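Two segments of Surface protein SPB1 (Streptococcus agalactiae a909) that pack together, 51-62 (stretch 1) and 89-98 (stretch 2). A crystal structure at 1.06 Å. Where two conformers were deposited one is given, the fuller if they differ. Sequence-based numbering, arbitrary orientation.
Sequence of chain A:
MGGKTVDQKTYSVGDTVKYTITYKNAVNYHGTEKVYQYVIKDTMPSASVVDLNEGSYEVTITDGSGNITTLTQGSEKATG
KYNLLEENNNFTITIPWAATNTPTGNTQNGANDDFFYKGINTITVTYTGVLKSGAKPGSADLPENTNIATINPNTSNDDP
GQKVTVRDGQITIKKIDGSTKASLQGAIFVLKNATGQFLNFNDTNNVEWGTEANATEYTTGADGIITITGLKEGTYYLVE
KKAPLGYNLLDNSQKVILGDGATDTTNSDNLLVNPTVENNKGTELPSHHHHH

Stretch 1 (51-62) DLNEGSYEVTIT
Stretch 2 (89-98) NNFTITIPWA

A single direct hydrogen bond joins these two stretches, and it runs from backbone to side chain: Leu 52 N donates to Asn 89 OD1 over 2.8 Å, at an N-H...O angle of 146°. The CA atoms of Leu 52 and Asn 89 are 5.6 Å apart. Asn 89 suits this place because it tolerates a positive phi (75/8) just before strand 90-96 while its t rotamer (chi2 50°) brings the amide oxygen to Leu 52. Water extends the polar end. Water 1 lies within hydrogen-bonding distance of Glu 54 OE2 (2.6 Å) and Asn 89 OD1 (2.8 Å), bridging the two side chains; water 2 donates to Glu 54 OE2 (2.8 Å) and Asn 90 O (3.0 Å), and accepts a weak bond from Asn 89 N (3.1 Å).

Beyond this end, side chains rather than backbone hydrogen bonds hold the stretches together. Strands 58-62 and 90-96 run in broadly the same direction, crossing at -36° with axes 10.3 Å apart at closest approach; Val 59 CA lies 9.1 Å from Ile 93 CA. Extended backbone alternates its side chains, so Tyr 57, Val 59 and Ile 61 point toward Phe 91, Ile 93 and Ile 95, whereas Glu 58 and Thr 60 point away.

A type II turn from Asn 53 to Ser 56 leads into this layer. Gly 55 takes phi/psi 75/11, which favours glycine, and Ser 56 OG (p) donates to Asn 53 O at 2.7 Å.

Tyr 57 (m, chi2 -79°) sets its edge against the face of Phe 91 (p, chi2 86°), with ring centroids 4.7 Å apart and planes at 60°. Leu 52 (t, p) CD2 meets the Phe 91 edge at CD2 (4.0 Å), while Ile 93 (m, t) CD1 lies over one face of Tyr 57, 3.9 Å from Tyr 57 CD1. Beta-branched Val and Ile favour extended backbone and present compact apolar surface between the strands: Val 59 (t) CG1 reaches Ile 95 (m, t) CD1 at 3.9 Å, and Ile 61 (m, t) extends CD1 to within 3.7 Å of Trp 97 CZ3.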

ATOM      1  N   ASP A  51       1.783  -6.384   6.070  1.00  5.96           N
ATOM      2  CA  ASP A  51       2.619  -7.338   6.790  1.00  5.80           C
ATOM      3  C   ASP A  51       4.079  -6.947   6.583  1.00  5.93           C
ATOM      4  O   ASP A  51       4.598  -7.008   5.465  1.00  6.28           O
ATOM      5  CB  ASP A  51       2.313  -8.737   6.237  1.00  6.56           C
ATOM      6  CG  ASP A  51       3.013  -9.851   6.956  1.00  7.05           C
ATOM      7  OD1 ASP A  51       4.026  -9.583   7.609  1.00  7.30           O
ATOM      8  OD2 ASP A  51       2.546 -11.015   6.835  1.00  9.16           O
ATOM      9  N   LEU A  52       4.711  -6.489   7.651  1.00  5.72           N
ATOM     10  CA  LEU A  52       6.123  -6.122   7.619  1.00  5.70           C
ATOM     11  C   LEU A  52       6.968  -7.270   7.090  1.00  5.55           C
ATOM     12  O   LEU A  52       6.822  -8.408   7.559  1.00  6.07           O
ATOM     13  CB  LEU A  52       6.581  -5.808   9.049  1.00  6.36           C
ATOM     14  CG  LEU A  52       8.056  -5.459   9.260  1.00  6.43           C
ATOM     15  CD1 LEU A  52       8.444  -4.178   8.548  1.00  7.25           C
ATOM     16  CD2 LEU A  52       8.355  -5.376  10.762  1.00  7.03           C
ATOM     17  N   ASN A  53       7.897  -6.990   6.179  1.00  5.65           N
ATOM     18  CA  ASN A  53       8.932  -7.962   5.838  1.00  5.87           C
ATOM     19  C   ASN A  53      10.095  -7.828   6.812  1.00  6.11           C
ATOM     20  O   ASN A  53      10.951  -6.965   6.668  1.00  6.61           O
ATOM     21  CB  ASN A  53       9.431  -7.780   4.400  1.00  6.26           C
ATOM     22  CG  ASN A  53       8.452  -8.285   3.351  1.00  6.43           C
ATOM     23  OD1 ASN A  53       7.819  -9.326   3.521  1.00  7.44           O
ATOM     24  ND2 ASN A  53       8.391  -7.582   2.246  1.00  7.43           N
ATOM     25  N   GLU A  54      10.100  -8.669   7.824  1.00  5.92           N
ATOM     26  CA  GLU A  54      11.185  -8.637   8.773  1.00  6.33           C
ATOM     27  C   GLU A  54      12.491  -8.870   8.038  1.00  6.80           C
ATOM     28  O   GLU A  54      12.555  -9.554   7.002  1.00  7.95           O
ATOM     29  CB  GLU A  54      10.987  -9.658   9.907  1.00  7.11           C
ATOM     30  CG  GLU A  54       9.932  -9.282  10.930  1.00  7.37           C
ATOM     31  CD  GLU A  54       8.499  -9.457  10.489  1.00  7.35           C
ATOM     32  OE1 GLU A  54       8.241 -10.123   9.452  1.00  7.01           O
ATOM     33  OE2 GLU A  54       7.640  -8.941  11.230  1.00  8.00           O
ATOM     34  N   GLY A  55      13.531  -8.224   8.549  1.00  7.82           N
ATOM     35  CA  GLY A  55      14.847  -8.360   7.972  1.00  9.07           C
ATOM     36  C   GLY A  55      15.073  -7.622   6.663  1.00  8.41           C
ATOM     37  O   GLY A  55      16.102  -7.829   6.019  1.00 10.71           O
ATOM     38  N   SER A  56      14.160  -6.737   6.255  1.00  7.00           N
ATOM     39  CA  SER A  56      14.260  -6.089   4.942  1.00  7.12           C
ATOM     40  C   SER A  56      14.979  -4.732   4.985  1.00  7.22           C
ATOM     41  O   SER A  56      15.016  -4.037   3.981  1.00  8.02           O
ATOM     42  CB  SER A  56      12.874  -5.932   4.333  1.00  6.83           C
ATOM     43  OG  SER A  56      12.066  -5.050   5.099  1.00  6.66           O
ATOM     44  N   TYR A  57      15.543  -4.366   6.126  1.00  7.42           N
ATOM     45  CA  TYR A  57      16.064  -3.000   6.315  1.00  7.45           C
ATOM     46  C   TYR A  57      17.350  -2.728   5.572  1.00  7.86           C
ATOM     47  O   TYR A  57      18.234  -3.587   5.464  1.00  9.32           O
ATOM     48  CB  TYR A  57      16.350  -2.706   7.818  1.00  8.29           C
ATOM     49  CG  TYR A  57      15.256  -3.224   8.680  1.00  7.59           C
ATOM     50  CD1 TYR A  57      14.064  -2.532   8.808  1.00  7.91           C
ATOM     51  CD2 TYR A  57      15.364  -4.468   9.266  1.00  8.49           C
ATOM     52  CE1 TYR A  57      12.987  -3.058   9.494  1.00  8.07           C
ATOM     53  CE2 TYR A  57      14.291  -5.008   9.978  1.00  8.01           C
ATOM     54  CZ  TYR A  57      13.099  -4.310  10.058  1.00  7.77           C
ATOM     55  OH  TYR A  57      12.021  -4.820  10.721  1.00  8.79           O
ATOM     56  N   GLU A  58      17.460  -1.493   5.106  1.00  7.37           N
ATOM     57  CA  GLU A  58      18.740  -0.907   4.742  1.00  7.85           C
ATOM     58  C   GLU A  58      18.837   0.373   5.572  1.00  7.25           C
ATOM     59  O   GLU A  58      17.959   1.239   5.482  1.00  8.10           O
ATOM     60  CB  GLU A  58      18.832  -0.617   3.251  1.00  9.88           C
ATOM     61  CG  GLU A  58      20.172  -0.060   2.839  1.00 17.40           C
ATOM     62  CD  GLU A  58      21.017  -1.055   2.081  1.00 26.64           C
ATOM     63  OE1 GLU A  58      20.853  -2.272   2.317  1.00 30.29           O
ATOM     64  OE2 GLU A  58      21.839  -0.631   1.246  1.00 28.93           O
ATOM     65  N   VAL A  59      19.899   0.473   6.363  1.00  7.32           N
ATOM     66  CA  VAL A  59      20.065   1.569   7.303  1.00  6.80           C
ATOM     67  C   VAL A  59      21.343   2.316   6.921  1.00  7.15           C
ATOM     68  O   VAL A  59      22.415   1.715   6.886  1.00  7.68           O
ATOM     69  CB  VAL A  59      20.158   1.070   8.759  1.00  8.17           C
ATOM     70  CG1 VAL A  59      20.201   2.246   9.706  1.00  9.39           C
ATOM     71  CG2 VAL A  59      18.990   0.131   9.084  1.00  9.01           C
ATOM     72  N   THR A  60      21.226   3.613   6.650  1.00  6.65           N
ATOM     73  CA  THR A  60      22.370   4.406   6.254  1.00  7.03           C
ATOM     74  C   THR A  60      22.432   5.726   7.013  1.00  6.36           C
ATOM     75  O   THR A  60      21.418   6.271   7.474  1.00  6.70           O
ATOM     76  CB  THR A  60      22.348   4.729   4.736  1.00  7.97           C
ATOM     77  OG1 THR A  60      21.177   5.484   4.431  1.00  9.12           O
ATOM     78  CG2 THR A  60      22.422   3.499   3.852  1.00  8.78           C
ATOM     79  N   ILE A  61      23.658   6.233   7.084  1.00  6.34           N
ATOM     80  CA  ILE A  61      23.940   7.566   7.577  0.63  6.51           C
ATOM     81  C   ILE A  61      24.619   8.316   6.437  1.00  6.69           C
ATOM     82  O   ILE A  61      25.625   7.855   5.894  1.00  8.14           O
ATOM     83  CB  ILE A  61      24.858   7.548   8.828  0.63  7.49           C
ATOM     84  CG1 ILE A  61      24.222   6.711   9.952  0.63  8.12           C
ATOM     85  CG2 ILE A  61      25.139   8.975   9.276  0.63  9.13           C
ATOM     86  CD1 ILE A  61      25.130   6.477  11.100  0.63  8.31           C
ATOM     87  N   THR A  62      24.076   9.473   6.078  1.00  6.59           N
ATOM     88  CA  THR A  62      24.619  10.296   4.991  1.00  6.60           C
ATOM     89  C   THR A  62      25.032  11.644   5.567  1.00  8.05           C
ATOM     90  O   THR A  62      24.220  12.332   6.196  1.00  8.64           O
ATOM     91  CB  THR A  62      23.579  10.498   3.889  1.00  7.56           C
ATOM     92  OG1 THR A  62      23.095   9.227   3.450  1.00  8.63           O
ATOM     93  CG2 THR A  62      24.195  11.232   2.700  1.00  9.46           C
ATOM     94  N   ASN A  89       4.803  -7.393  14.291  1.00  8.20           N
ATOM     95  CA  ASN A  89       4.709  -6.664  13.019  1.00  7.25           C
ATOM     96  C   ASN A  89       5.305  -5.268  13.058  1.00  7.04           C
ATOM     97  O   ASN A  89       5.173  -4.516  12.092  1.00  6.77           O
ATOM     98  CB  ASN A  89       3.260  -6.597  12.506  1.00  7.35           C
ATOM     99  CG  ASN A  89       3.170  -6.435  10.990  1.00  7.00           C
ATOM    100  OD1 ASN A  89       3.800  -7.166  10.224  1.00  6.49           O
ATOM    101  ND2 ASN A  89       2.347  -5.481  10.554  1.00  6.95           N
ATOM    102  N   ASN A  90       5.970  -4.945  14.165  1.00  6.91           N
ATOM    103  CA  ASN A  90       6.610  -3.656  14.387  1.00  7.05           C
ATOM    104  C   ASN A  90       8.123  -3.833  14.494  1.00  7.05           C
ATOM    105  O   ASN A  90       8.624  -4.964  14.615  1.00  8.04           O
ATOM    106  CB  ASN A  90       6.073  -3.024  15.665  1.00  7.66           C
ATOM    107  CG  ASN A  90       4.575  -2.875  15.659  1.00  8.25           C
ATOM    108  OD1 ASN A  90       3.987  -2.520  14.647  1.00  8.65           O
ATOM    109  ND2 ASN A  90       3.941  -3.138  16.799  1.00 10.94           N
ATOM    110  N   PHE A  91       8.870  -2.725  14.528  1.00  7.00           N
ATOM    111  CA  PHE A  91      10.299  -2.814  14.765  1.00  6.48           C
ATOM    112  C   PHE A  91      10.822  -1.576  15.476  1.00  6.63           C
ATOM    113  O   PHE A  91      10.239  -0.492  15.390  1.00  7.44           O
ATOM    114  CB  PHE A  91      11.086  -3.074  13.478  1.00  7.24           C
ATOM    115  CG  PHE A  91      11.086  -1.933  12.481  1.00  7.04           C
ATOM    116  CD1 PHE A  91      12.006  -0.916  12.573  1.00  7.64           C
ATOM    117  CD2 PHE A  91      10.152  -1.897  11.445  1.00  7.32           C
ATOM    118  CE1 PHE A  91      12.024   0.113  11.658  1.00  7.97           C
ATOM    119  CE2 PHE A  91      10.161  -0.870  10.510  1.00  7.43           C
ATOM    120  CZ  PHE A  91      11.096   0.147  10.611  1.00  7.54           C
ATOM    121  N   THR A  92      11.960  -1.768  16.141  1.00  6.35           N
ATOM    122  CA  THR A  92      12.747  -0.709  16.725  1.00  6.91           C
ATOM    123  C   THR A  92      14.195  -0.917  16.324  1.00  7.14           C
ATOM    124  O   THR A  92      14.748  -1.994  16.528  1.00  8.25           O
ATOM    125  CB  THR A  92      12.652  -0.734  18.271  1.00  8.66           C
ATOM    126  OG1 THR A  92      11.289  -0.607  18.658  1.00 10.54           O
ATOM    127  CG2 THR A  92      13.480   0.381  18.883  1.00 10.31           C
ATOM    128  N   ILE A  93      14.799   0.134  15.777  1.00  7.01           N
ATOM    129  CA  ILE A  93      16.202   0.152  15.409  1.00  6.79           C
ATOM    130  C   ILE A  93      16.915   1.169  16.291  1.00  7.52           C
ATOM    131  O   ILE A  93      16.485   2.312  16.385  1.00  8.06           O
ATOM    132  CB  ILE A  93      16.369   0.492  13.912  1.00  7.40           C
ATOM    133  CG1 ILE A  93      15.999  -0.736  13.078  1.00  8.07           C
ATOM    134  CG2 ILE A  93      17.806   0.948  13.590  1.00  8.94           C
ATOM    135  CD1 ILE A  93      15.854  -0.483  11.606  1.00 10.23           C
ATOM    136  N   THR A  94      17.997   0.749  16.940  1.00  7.17           N
ATOM    137  CA  THR A  94      18.777   1.636  17.799  1.00  7.72           C
ATOM    138  C   THR A  94      20.155   1.763  17.179  1.00  7.90           C
ATOM    139  O   THR A  94      20.841   0.772  16.979  1.00  9.82           O
ATOM    140  CB  THR A  94      18.869   1.076  19.216  1.00  9.43           C
ATOM    141  OG1 THR A  94      17.549   0.904  19.726  1.00 10.90           O
ATOM    142  CG2 THR A  94      19.634   2.004  20.128  1.00 11.14           C
ATOM    143  N   ILE A  95      20.547   2.999  16.873  1.00  7.13           N
ATOM    144  CA  ILE A  95      21.826   3.268  16.231  1.00  7.12           C
ATOM    145  C   ILE A  95      22.759   3.895  17.289  1.00  7.61           C
ATOM    146  O   ILE A  95      22.554   5.027  17.712  1.00  7.50           O
ATOM    147  CB  ILE A  95      21.676   4.235  15.048  1.00  7.41           C
ATOM    148  CG1 ILE A  95      20.693   3.669  14.012  1.00  8.22           C
ATOM    149  CG2 ILE A  95      23.044   4.517  14.429  1.00  8.38           C
ATOM    150  CD1 ILE A  95      20.385   4.613  12.861  1.00  9.17           C
ATOM    151  N   PRO A  96      23.787   3.162  17.731  1.00  7.73           N
ATOM    152  CA  PRO A  96      24.736   3.775  18.666  1.00  8.47           C
ATOM    153  C   PRO A  96      25.480   4.919  17.966  1.00  7.47           C
ATOM    154  O   PRO A  96      25.834   4.819  16.792  1.00  8.28           O
ATOM    155  CB  PRO A  96      25.663   2.612  19.058  1.00 10.67           C
ATOM    156  CG  PRO A  96      25.591   1.673  17.935  1.00 11.84           C
ATOM    157  CD  PRO A  96      24.165   1.775  17.412  1.00  9.37           C
ATOM    158  N   TRP A  97      25.725   5.985  18.715  1.00  7.67           N
ATOM    159  CA  TRP A  97      26.221   7.233  18.143  1.00  7.52           C
ATOM    160  C   TRP A  97      27.582   7.624  18.712  1.00  8.44           C
ATOM    161  O   TRP A  97      28.271   8.481  18.154  1.00  8.85           O
ATOM    162  CB  TRP A  97      25.198   8.353  18.411  1.00  7.78           C
ATOM    163  CG  TRP A  97      25.164   9.410  17.358  1.00  6.99           C
ATOM    164  CD1 TRP A  97      25.523  10.717  17.495  1.00  7.48           C
ATOM    165  CD2 TRP A  97      24.719   9.255  16.005  1.00  6.64           C
ATOM    166  NE1 TRP A  97      25.337  11.379  16.318  1.00  7.99           N
ATOM    167  CE2 TRP A  97      24.851  10.508  15.387  1.00  7.41           C
ATOM    168  CE3 TRP A  97      24.208   8.186  15.276  1.00  7.32           C
ATOM    169  CZ2 TRP A  97      24.492  10.723  14.057  1.00  8.66           C
ATOM    170  CZ3 TRP A  97      23.864   8.394  13.949  1.00  7.88           C
ATOM    171  CH2 TRP A  97      24.001   9.651  13.359  1.00  9.10           C
ATOM    172  N   ALA A  98      27.962   7.006  19.827  1.00  9.02           N
ATOM    173  CA  ALA A  98      29.228   7.312  20.483  1.00 10.33           C
ATOM    174  C   ALA A  98      29.635   6.086  21.274  1.00 11.60           C
ATOM    175  O   ALA A  98      28.795   5.250  21.620  1.00 12.65           O
ATOM    176  CB  ALA A  98      29.095   8.544  21.413  1.00 11.01           C
TER
HETATM  177  O   HOH W   1       5.238  -9.592  10.335  1.00  8.42           O
HETATM  178  O   HOH W   2       7.802  -7.767  13.754  1.00  9.12           O